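Local coordinates for protein 3-dehydroshikimate dehydratase (Pseudomonas putida, PDB 5HMQ) that converts 3-dehydroshikimate to protocatechuate and water with the help of a divalent metal ion, working as a homodimer of two-domain chains, at residues A376-A381 with L411-Q416; P401-P406 with S464-A469; S457-Y462 with R486-Q491. All coordinates share one frame; numbering follows the deposited sequence.

Contact 1: A376-A381 with L411-Q416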
# COMPACT_ATOMS: atom_id res chain seq x y z
N ALA C 376 30.91 -4.24 -13.78
CA ALA C 376 30.18 -5.43 -13.36
C ALA C 376 28.94 -5.05 -12.55
O ALA C 376 27.87 -5.65 -12.73
CB ALA C 376 31.09 -6.35 -12.54
N ALA C 377 29.07 -4.08 -11.65
CA ALA C 377 27.92 -3.63 -10.88
C ALA C 377 26.85 -3.05 -11.79
O ALA C 377 25.65 -3.33 -11.62
CB ALA C 377 28.35 -2.62 -9.82
N LEU C 378 27.25 -2.23 -12.77
CA LEU C 378 26.29 -1.62 -13.67
C LEU C 378 25.61 -2.66 -14.55
O LEU C 378 24.39 -2.61 -14.76
CB LEU C 378 26.97 -0.57 -14.54
CG LEU C 378 26.07 0.06 -15.60
CD1 LEU C 378 24.93 0.81 -14.93
CD2 LEU C 378 26.86 0.98 -16.52
N LYS C 379 26.37 -3.63 -15.07
CA LYS C 379 25.78 -4.61 -15.97
C LYS C 379 24.84 -5.56 -15.23
O LYS C 379 23.82 -5.97 -15.79
CB LYS C 379 26.88 -5.38 -16.70
CG LYS C 379 27.55 -4.59 -17.80
CD LYS C 379 28.73 -5.33 -18.40
CE LYS C 379 29.51 -4.44 -19.36
NZ LYS C 379 30.75 -5.10 -19.86
N ARG C 380 25.17 -5.90 -13.98
CA ARG C 380 24.27 -6.74 -13.20
C ARG C 380 22.97 -6.02 -12.87
O ARG C 380 21.88 -6.61 -12.98
CB ARG C 380 24.95 -7.21 -11.92
CG ARG C 380 23.98 -7.79 -10.91
CD ARG C 380 24.67 -8.34 -9.69
NE ARG C 380 24.84 -9.78 -9.80
CZ ARG C 380 24.08 -10.67 -9.16
NH1 ARG C 380 23.10 -10.25 -8.37
NH2 ARG C 380 24.30 -11.96 -9.31
N ALA C 381 23.05 -4.75 -12.47
CA ALA C 381 21.84 -3.99 -12.18
C ALA C 381 20.96 -3.88 -13.42
O ALA C 381 19.73 -3.94 -13.32
CB ALA C 381 22.21 -2.60 -11.65
N LEU C 411 21.87 5.45 -6.67
CA LEU C 411 23.04 4.74 -6.15
C LEU C 411 24.18 4.92 -7.14
O LEU C 411 24.15 4.35 -8.24
CB LEU C 411 22.74 3.26 -5.93
CG LEU C 411 21.72 2.89 -4.85
CD1 LEU C 411 21.35 1.42 -4.95
CD2 LEU C 411 22.27 3.21 -3.47
N TYR C 412 25.19 5.70 -6.76
CA TYR C 412 26.35 5.91 -7.61
C TYR C 412 27.34 4.76 -7.47
O TYR C 412 27.60 4.29 -6.36
CB TYR C 412 27.06 7.22 -7.27
CG TYR C 412 26.17 8.44 -7.22
CD1 TYR C 412 25.54 8.92 -8.37
CD2 TYR C 412 25.99 9.14 -6.04
CE1 TYR C 412 24.74 10.04 -8.32
CE2 TYR C 412 25.20 10.26 -5.99
CZ TYR C 412 24.57 10.71 -7.13
OH TYR C 412 23.78 11.83 -7.07
N LEU C 413 27.89 4.33 -8.59
CA LEU C 413 28.87 3.25 -8.62
C LEU C 413 30.25 3.88 -8.78
O LEU C 413 30.69 4.17 -9.90
CB LEU C 413 28.56 2.27 -9.75
CG LEU C 413 27.12 1.75 -9.77
CD1 LEU C 413 26.89 0.83 -10.95
CD2 LEU C 413 26.79 1.06 -8.45
N VAL C 414 30.94 4.08 -7.66
CA VAL C 414 32.22 4.79 -7.63
C VAL C 414 33.34 3.76 -7.56
O VAL C 414 33.42 2.98 -6.60
CB VAL C 414 32.29 5.77 -6.45
CG1 VAL C 414 33.65 6.45 -6.42
CG2 VAL C 414 31.18 6.80 -6.56
N GLU C 415 34.20 3.76 -8.57
CA GLU C 415 35.40 2.95 -8.60
C GLU C 415 36.59 3.78 -8.13
O GLU C 415 36.89 4.83 -8.71
CB GLU C 415 35.64 2.39 -10.00
CG GLU C 415 36.25 1.00 -10.03
CD GLU C 415 36.29 0.41 -11.44
OE1 GLU C 415 36.87 1.06 -12.34
OE2 GLU C 415 35.73 -0.69 -11.64
N GLN C 416 37.24 3.32 -7.07
CA GLN C 416 38.54 3.78 -6.61
C GLN C 416 39.55 3.90 -7.76
O GLN C 416 39.71 2.96 -8.55
CB GLN C 416 39.08 2.83 -5.53
CG GLN C 416 39.03 1.32 -5.88
CD GLN C 416 37.62 0.80 -6.14
OE1 GLN C 416 36.65 1.24 -5.52
NE2 GLN C 416 37.49 -0.11 -7.10
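Leu413 meets 376-381 chiefly through its CD1 methyl, with CD2 4.2 Å from Ala377 CB. The CD1 methyl sits where Ala377 passes into Leu378: it lies 3.9 Å from Ala377 CB and the same 3.9 Å from Leu378 CB. Closer still is the helix backbone, with CD1 3.6 Å from Leu378 N and 3.7 Å from Leu378 CA, an approach consistent with the small side chain of Ala377. In Leu413 the CG is anti to the carbonyl carbon (chi1 -52°) and chi2 is extended at 178°, which carries CD1 across from the strand to the helix. Leu378 meets it by its CB, the rest of its side chain running on toward Pro401. In this first vicinal-oxygen-chelate (VOC) module of the dioxygenase-like domain, helix 374-383 lies against one side of the mixed sheet, and Leu413 is one of the sheet residues it covers, with Val403 beside it against Ala381. Tyr412 and Val414, the strand neighbours, turn to the other side of the sheet, where Tyr412 OH is hydrogen-bonded to Glu302. Away from this point the contact loosens quickly. Lys379 projects from the far side of the helix into solvent. Glu415 does not touch 376-381, yet its OE2 accepts a hydrogen bond from the backbone N of Gln374, at the beginning of the helix. Arg380, on the same helix, forms a salt bridge through NH2 with Glu268 of helix 252-276.

Contact 2: P401-P406 with S464-A469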
# COMPACT_ATOMS: atom_id res chain seq x y z
N PRO C 401 28.46 6.02 -13.27
CA PRO C 401 27.09 5.54 -13.49
C PRO C 401 26.30 5.49 -12.18
O PRO C 401 26.86 5.42 -11.08
CB PRO C 401 27.28 4.14 -14.08
CG PRO C 401 28.66 3.74 -13.68
CD PRO C 401 29.46 4.99 -13.62
N ALA C 402 24.98 5.54 -12.33
CA ALA C 402 24.07 5.51 -11.20
C ALA C 402 22.95 4.51 -11.46
O ALA C 402 22.55 4.29 -12.61
CB ALA C 402 23.48 6.90 -10.91
N VAL C 403 22.45 3.91 -10.38
CA VAL C 403 21.31 3.00 -10.43
C VAL C 403 20.18 3.61 -9.60
O VAL C 403 20.41 4.08 -8.48
CB VAL C 403 21.67 1.60 -9.91
CG1 VAL C 403 20.44 0.70 -9.90
CG2 VAL C 403 22.77 1.00 -10.76
N ARG C 404 18.97 3.61 -10.16
CA ARG C 404 17.82 4.20 -9.48
C ARG C 404 17.29 3.22 -8.44
O ARG C 404 17.03 2.05 -8.74
CB ARG C 404 16.74 4.56 -10.50
CG ARG C 404 15.51 5.29 -9.94
CD ARG C 404 14.29 5.07 -10.83
NE ARG C 404 13.13 5.88 -10.42
CZ ARG C 404 12.16 5.48 -9.61
NH1 ARG C 404 12.17 4.26 -9.08
NH2 ARG C 404 11.16 6.31 -9.32
N ALA C 405 17.12 3.70 -7.21
CA ALA C 405 16.51 2.93 -6.14
C ALA C 405 14.99 2.99 -6.27
O ALA C 405 14.47 3.82 -7.00
CB ALA C 405 16.98 3.48 -4.79
N PRO C 406 14.26 2.09 -5.59
CA PRO C 406 12.80 2.03 -5.81
C PRO C 406 12.10 3.37 -5.64
O PRO C 406 11.09 3.62 -6.31
CB PRO C 406 12.33 1.01 -4.77
CG PRO C 406 13.50 0.11 -4.61
CD PRO C 406 14.71 1.00 -4.71
N SER C 464 18.85 -8.95 -5.35
CA SER C 464 19.14 -9.37 -6.72
C SER C 464 20.16 -8.46 -7.40
O SER C 464 21.18 -8.93 -7.90
CB SER C 464 17.84 -9.43 -7.54
OG SER C 464 17.22 -8.16 -7.64
N LEU C 465 19.90 -7.14 -7.42
CA LEU C 465 20.78 -6.24 -8.15
C LEU C 465 22.17 -6.17 -7.53
O LEU C 465 23.16 -6.01 -8.26
CB LEU C 465 20.17 -4.84 -8.22
CG LEU C 465 19.20 -4.56 -9.37
CD1 LEU C 465 17.84 -5.19 -9.11
CD2 LEU C 465 19.07 -3.06 -9.63
N PHE C 466 22.28 -6.26 -6.21
CA PHE C 466 23.55 -6.05 -5.52
C PHE C 466 23.99 -7.26 -4.71
O PHE C 466 25.00 -7.17 -3.99
CB PHE C 466 23.45 -4.81 -4.64
CG PHE C 466 23.18 -3.55 -5.41
CD1 PHE C 466 24.21 -2.90 -6.07
CD2 PHE C 466 21.89 -3.05 -5.50
CE1 PHE C 466 23.96 -1.75 -6.79
CE2 PHE C 466 21.64 -1.90 -6.22
CZ PHE C 466 22.67 -1.25 -6.87
N ASP C 467 23.27 -8.38 -4.79
CA ASP C 467 23.65 -9.64 -4.13
C ASP C 467 23.83 -9.45 -2.63
O ASP C 467 24.76 -9.98 -2.02
CB ASP C 467 24.91 -10.24 -4.77
CG ASP C 467 25.08 -11.71 -4.44
OD1 ASP C 467 24.07 -12.37 -4.12
OD2 ASP C 467 26.23 -12.21 -4.51
N PHE C 468 22.93 -8.68 -2.02
CA PHE C 468 22.89 -8.61 -0.56
C PHE C 468 22.27 -9.88 0.01
O PHE C 468 21.57 -10.63 -0.68
CB PHE C 468 22.10 -7.38 -0.11
CG PHE C 468 22.87 -6.09 -0.18
CD1 PHE C 468 23.97 -5.96 -1.02
CD2 PHE C 468 22.50 -5.01 0.60
CE1 PHE C 468 24.67 -4.77 -1.08
CE2 PHE C 468 23.20 -3.82 0.54
CZ PHE C 468 24.29 -3.70 -0.30
N ALA C 469 22.51 -10.11 1.30
CA ALA C 469 22.01 -11.28 1.99
C ALA C 469 21.23 -10.86 3.24
O ALA C 469 21.42 -9.75 3.76
CB ALA C 469 23.14 -12.24 2.38
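Val403 meets Leu465 and Phe466 where the two VOC modules of the dioxygenase-like domain pack together, strand 402-404 belonging to the first, the C-terminal part of helix 455-465 and what follows it to the second. The segment begins at Pro401, just ahead of the strand, whose ring rests on Gln374 and Leu378 of helix 374-383. Ala402 faces the other side of the sheet, against Asn396. Val403 then turns toward the second module and makes the contact, mainly through CG1. This methyl, anti to the backbone N (chi1 177°), reaches outward into the angle between Leu465 and Phe466, which are adjacent in sequence. Ala381 touches both Val403 and Leu465, so helix 374-383 borders this apolar joint as well. Arg404 has its CB directed away from 464-469; its extended side chain packs on Tyr40 of the second subunit, and NH1 makes a weak hydrogen bond to Pro406 O (3.0 Å, 139°). Ala405 and Pro406 lie against Trp458 of helix 455-465, Pro406 also against Phe461. Within the joint, Val403 CG1 stands 4.0 Å from Leu465 CD2, and it approaches the Phe466 ring obliquely, 4.2 Å from CZ.

Contact 3: S457-Y462 with R486-Q491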
# COMPACT_ATOMS: atom_id res chain seq x y z
N SER C 457 9.58 -5.43 -1.91
CA SER C 457 10.15 -4.99 -3.18
C SER C 457 11.56 -4.46 -2.98
O SER C 457 12.46 -4.74 -3.79
CB SER C 457 9.25 -3.93 -3.82
OG SER C 457 9.64 -3.68 -5.15
N TRP C 458 11.79 -3.69 -1.91
CA TRP C 458 13.14 -3.22 -1.61
C TRP C 458 14.07 -4.38 -1.28
O TRP C 458 15.25 -4.37 -1.66
CB TRP C 458 13.11 -2.22 -0.45
CG TRP C 458 12.76 -0.82 -0.85
CD1 TRP C 458 11.52 -0.32 -1.09
CD2 TRP C 458 13.68 0.27 -1.03
NE1 TRP C 458 11.60 1.01 -1.42
CE2 TRP C 458 12.92 1.40 -1.39
CE3 TRP C 458 15.07 0.40 -0.94
CZ2 TRP C 458 13.49 2.64 -1.65
CZ3 TRP C 458 15.64 1.64 -1.19
CH2 TRP C 458 14.85 2.74 -1.54
N VAL C 459 13.57 -5.38 -0.55
CA VAL C 459 14.40 -6.53 -0.19
C VAL C 459 14.88 -7.24 -1.45
O VAL C 459 16.07 -7.54 -1.60
CB VAL C 459 13.62 -7.48 0.73
CG1 VAL C 459 14.36 -8.80 0.89
CG2 VAL C 459 13.38 -6.84 2.09
N LEU C 460 13.96 -7.52 -2.37
CA LEU C 460 14.33 -8.17 -3.63
C LEU C 460 15.25 -7.28 -4.46
O LEU C 460 16.15 -7.78 -5.14
CB LEU C 460 13.08 -8.55 -4.41
CG LEU C 460 13.30 -9.15 -5.80
CD1 LEU C 460 14.20 -10.37 -5.72
CD2 LEU C 460 11.97 -9.52 -6.42
N PHE C 461 15.02 -5.97 -4.41
CA PHE C 461 15.86 -5.04 -5.16
C PHE C 461 17.33 -5.18 -4.75
O PHE C 461 18.21 -5.30 -5.60
CB PHE C 461 15.36 -3.61 -4.93
CG PHE C 461 16.28 -2.53 -5.45
CD1 PHE C 461 16.22 -2.12 -6.77
CD2 PHE C 461 17.19 -1.91 -4.61
CE1 PHE C 461 17.05 -1.13 -7.25
CE2 PHE C 461 18.04 -0.92 -5.08
CZ PHE C 461 17.96 -0.53 -6.40
N TYR C 462 17.60 -5.18 -3.44
CA TYR C 462 18.97 -5.26 -2.97
C TYR C 462 19.53 -6.67 -3.06
O TYR C 462 20.72 -6.85 -3.34
CB TYR C 462 19.07 -4.73 -1.54
CG TYR C 462 19.32 -3.24 -1.47
CD1 TYR C 462 20.58 -2.72 -1.77
CD2 TYR C 462 18.31 -2.35 -1.12
CE1 TYR C 462 20.82 -1.36 -1.72
CE2 TYR C 462 18.55 -0.98 -1.07
CZ TYR C 462 19.80 -0.49 -1.37
OH TYR C 462 20.05 0.86 -1.32
N ARG C 486 14.27 -6.72 10.67
CA ARG C 486 14.93 -7.19 9.46
C ARG C 486 16.06 -6.26 9.04
O ARG C 486 16.03 -5.05 9.27
CB ARG C 486 13.98 -7.34 8.26
CG ARG C 486 12.84 -8.32 8.40
CD ARG C 486 12.42 -8.75 6.99
NE ARG C 486 11.00 -8.62 6.70
CZ ARG C 486 10.48 -8.85 5.50
NH1 ARG C 486 11.26 -9.22 4.50
NH2 ARG C 486 9.17 -8.71 5.30
N ALA C 487 17.07 -6.86 8.40
CA ALA C 487 18.23 -6.13 7.92
C ALA C 487 18.85 -6.90 6.76
O ALA C 487 18.67 -8.11 6.63
CB ALA C 487 19.27 -5.92 9.02
N LEU C 488 19.56 -6.17 5.90
CA LEU C 488 20.32 -6.77 4.81
C LEU C 488 21.79 -6.43 4.98
O LEU C 488 22.18 -5.59 5.79
CB LEU C 488 19.80 -6.30 3.45
CG LEU C 488 18.34 -6.65 3.14
CD1 LEU C 488 17.89 -5.95 1.86
CD2 LEU C 488 18.13 -8.18 3.05
N ARG C 489 22.62 -7.10 4.18
CA ARG C 489 24.06 -7.08 4.39
C ARG C 489 24.75 -7.47 3.10
O ARG C 489 24.38 -8.47 2.47
CB ARG C 489 24.43 -8.05 5.53
CG ARG C 489 25.91 -8.16 5.86
CD ARG C 489 26.16 -9.44 6.65
NE ARG C 489 27.49 -9.50 7.24
CZ ARG C 489 28.56 -10.02 6.64
NH1 ARG C 489 28.45 -10.53 5.41
NH2 ARG C 489 29.73 -10.04 7.25
N SER C 490 25.75 -6.69 2.69
CA SER C 490 26.60 -7.11 1.59
C SER C 490 27.37 -8.37 2.00
O SER C 490 27.53 -8.66 3.19
CB SER C 490 27.57 -6.00 1.18
OG SER C 490 28.40 -5.62 2.26
N GLN C 491 27.85 -9.11 1.00
CA GLN C 491 28.46 -10.41 1.27
C GLN C 491 29.61 -10.31 2.27
O GLN C 491 29.72 -11.15 3.18
CB GLN C 491 28.94 -11.05 -0.03
CG GLN C 491 27.83 -11.36 -1.03
CD GLN C 491 26.82 -12.36 -0.50
OE1 GLN C 491 27.16 -13.25 0.28
NE2 GLN C 491 25.57 -12.21 -0.92
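Leu488 and Val459 bury the most surface here, and Leu488 rests its CD1 methyl on the surface of helix 455-465, 3.8 Å from Tyr462 CB and 4.1 Å from Val459 CA. Its CG is anti to the carbonyl carbon (chi1 -61°), and chi2, extended, carries CD1 to the helix. The other methyl, CD2, faces Val459 CG1 more loosely, at 4.4 Å. Helix 457-462 and strand 486-489 run nearly parallel, their axes 10.0 Å apart at an angle of 16°, as a helix lies over the sheet of a VOC module; this is the second module, and Leu488 CB points to the helix while Ala487 turns to the opposite side. Tyr462 gives only the base of its side chain to Leu488; its ring leads away and meets that of Phe468. Val459 uses its second methyl for Arg486: CG2 lies 4.0 Å from NH1, oblique to the guanidinium plane, and the two side chains cross at about a right angle. Arg486, bent at chi3 (-128°), brings its guanidinium to the N-terminal end of the helix, where NH2 forms a salt bridge with Asp456.

How the contacts relate
Along the chain, contacts 1 and 2 interlock, since 401-406 lies between the segments of contact 1 and 464-469 follows both; contacts 2 and 3 likewise alternate, while contact 1 closes before contact 3 opens. Contact 2 is the middle term: its centre is about 9 Å from each of the others, whose centres are about 17 Å apart. Strands 402-404 and 410-414 are antiparallel neighbours in one sheet and join contacts 1 and 2. Helix 455-465 serves contacts 2 and 3, and the backbone pairing of Ala469 with Arg489 also joins them. Contacts 1 and 3 each hold a helix on the sheet of one VOC module, and contact 2 couples those modules.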